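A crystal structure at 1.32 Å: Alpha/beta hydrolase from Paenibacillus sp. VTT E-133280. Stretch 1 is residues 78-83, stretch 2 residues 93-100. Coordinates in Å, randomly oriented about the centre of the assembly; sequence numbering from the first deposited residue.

Stretch 1 78-83: EYAGHG
Stretch 2 93-100: EQITKSVV

Residues 93-100 lie within a longer helix, phi/psi near -63/-42. Against it rests 78-83, irregular except for a type II turn from Tyr79 to His82, closed by His82 N to Tyr79 O at 3.1 Å. Tyr79 is extended (-134/171), Ala80 (-57/138) and Gly81 (71/9) form the corners, and His82 extends again (-128/162); the positive phi of Gly81 favours glycine. CA-CA distances of 5.5 Å for Tyr79-Ser98 and 4.7 Å for Ala80-Ile95 set the register, so the step from Tyr79 to Ala80 runs against the helix direction. Ala80 carries only a CB, which points toward the helix and sits 3.7 Å from Gln94 O.

One hydrogen bond crosses, Ala80 N to Ser98 OG at 3.0 Å. Ser98, chi1 p, donates from OG to Ile95 O at 2.7 Å, so its hydroxyl links the turn's backbone to the helix's.

Apolar packing accompanies this polar link. Ile95 (m, t) places CG2 3.5 Å from Tyr79 CD1, an off-centre CH-pi contact 4.0 Å from the ring centroid, while its CG1 lies 4.3 Å from Ala80 CB and its CD1 3.9 Å from His82 CE1. Tyr79 takes chi1 p, chi2 71°; its CB meets Val99 CG2 (chi1 t) at 3.7 Å. His82 (chi1 m, chi2 68°) braces the turn, ND1 donating to Ala80 O at 2.8 Å. Tyr79, His82, Ile95 and Val99 are buried; the contact covers 276 Å², both sides summed.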

# COMPACT_ATOMS: atom_id res chain seq x y z
N GLU A 78 -10.02 31.23 4.92
CA GLU A 78 -10.97 30.98 3.83
C GLU A 78 -10.45 31.68 2.56
O GLU A 78 -9.55 32.56 2.65
CB GLU A 78 -12.35 31.54 4.19
CG GLU A 78 -13.45 31.09 3.27
CD GLU A 78 -13.38 29.59 3.13
OE1 GLU A 78 -13.98 28.91 4.00
OE2 GLU A 78 -12.80 29.11 2.13
N TYR A 79 -10.91 31.23 1.40
CA TYR A 79 -10.42 31.79 0.13
C TYR A 79 -11.58 32.09 -0.81
O TYR A 79 -12.67 31.68 -0.56
CB TYR A 79 -9.28 30.93 -0.43
CG TYR A 79 -9.54 29.47 -0.69
CD1 TYR A 79 -10.35 29.03 -1.73
CD2 TYR A 79 -8.87 28.51 0.04
CE1 TYR A 79 -10.48 27.68 -2.02
CE2 TYR A 79 -8.99 27.16 -0.23
CZ TYR A 79 -9.80 26.74 -1.26
OH TYR A 79 -9.90 25.42 -1.56
N ALA A 80 -11.24 32.76 -1.90
CA ALA A 80 -12.24 33.36 -2.79
C ALA A 80 -13.23 32.31 -3.29
O ALA A 80 -12.86 31.16 -3.60
CB ALA A 80 -11.59 34.07 -3.93
N GLY A 81 -14.51 32.69 -3.32
CA GLY A 81 -15.59 31.85 -3.84
C GLY A 81 -15.93 30.67 -2.95
O GLY A 81 -16.72 29.80 -3.36
N HIS A 82 -15.37 30.63 -1.75
CA HIS A 82 -15.61 29.56 -0.78
C HIS A 82 -16.02 30.17 0.55
O HIS A 82 -15.87 31.38 0.78
CB HIS A 82 -14.38 28.66 -0.64
CG HIS A 82 -14.06 27.93 -1.89
ND1 HIS A 82 -13.61 28.55 -3.05
CD2 HIS A 82 -14.10 26.62 -2.15
CE1 HIS A 82 -13.42 27.60 -3.98
NE2 HIS A 82 -13.70 26.41 -3.46
N GLY A 83 -16.61 29.36 1.39
CA GLY A 83 -17.21 29.86 2.64
C GLY A 83 -18.32 30.82 2.32
O GLY A 83 -19.18 30.53 1.46
N GLU A 93 -6.65 32.19 -10.08
CA GLU A 93 -5.86 33.39 -9.75
C GLU A 93 -6.52 34.13 -8.59
O GLU A 93 -5.80 34.60 -7.71
CB GLU A 93 -5.78 34.25 -11.00
CG GLU A 93 -5.04 35.54 -10.78
CD GLU A 93 -4.91 36.38 -12.03
OE1 GLU A 93 -5.01 35.82 -13.15
OE2 GLU A 93 -4.59 37.57 -11.87
N GLN A 94 -7.83 34.25 -8.58
CA GLN A 94 -8.52 34.98 -7.49
C GLN A 94 -8.36 34.19 -6.18
O GLN A 94 -8.16 34.80 -5.12
CB GLN A 94 -10.00 35.17 -7.82
CG GLN A 94 -10.25 36.25 -8.89
CD GLN A 94 -11.69 36.22 -9.35
OE1 GLN A 94 -12.31 35.20 -9.57
NE2 GLN A 94 -12.24 37.42 -9.48
N ILE A 95 -8.47 32.87 -6.23
CA ILE A 95 -8.26 32.04 -4.99
C ILE A 95 -6.83 32.27 -4.51
O ILE A 95 -6.61 32.54 -3.29
CB ILE A 95 -8.55 30.57 -5.33
CG1 ILE A 95 -10.04 30.36 -5.52
CG2 ILE A 95 -7.96 29.68 -4.24
CD1 ILE A 95 -10.43 29.00 -6.02
N THR A 96 -5.85 32.17 -5.37
CA THR A 96 -4.44 32.28 -5.01
C THR A 96 -4.21 33.65 -4.39
O THR A 96 -3.58 33.75 -3.35
CB THR A 96 -3.57 32.04 -6.22
OG1 THR A 96 -3.81 30.73 -6.71
CG2 THR A 96 -2.11 32.27 -5.93
N LYS A 97 -4.73 34.72 -5.02
CA LYS A 97 -4.52 36.07 -4.52
C LYS A 97 -5.16 36.20 -3.16
O LYS A 97 -4.55 36.84 -2.27
CB LYS A 97 -5.08 37.12 -5.49
CG LYS A 97 -4.99 38.54 -4.94
CD LYS A 97 -5.21 39.60 -5.98
CE LYS A 97 -4.60 40.94 -5.59
NZ LYS A 97 -5.24 41.47 -4.40
N SER A 98 -6.31 35.62 -2.93
CA SER A 98 -6.94 35.75 -1.58
C SER A 98 -6.06 35.13 -0.49
O SER A 98 -5.96 35.64 0.63
CB SER A 98 -8.35 35.22 -1.56
OG SER A 98 -8.43 33.79 -1.69
N VAL A 99 -5.38 34.03 -0.78
CA VAL A 99 -4.50 33.38 0.23
C VAL A 99 -3.21 34.16 0.36
O VAL A 99 -2.74 34.39 1.49
CB VAL A 99 -4.25 31.93 -0.15
CG1 VAL A 99 -3.27 31.30 0.85
CG2 VAL A 99 -5.56 31.17 -0.21
N VAL A 100 -2.64 34.63 -0.73
CA VAL A 100 -1.40 35.46 -0.65
C VAL A 100 -1.71 36.72 0.15
O VAL A 100 -0.88 37.12 1.01
CB VAL A 100 -0.88 35.80 -2.06
CG1 VAL A 100 0.19 36.87 -2.00
CG2 VAL A 100 -0.39 34.54 -2.76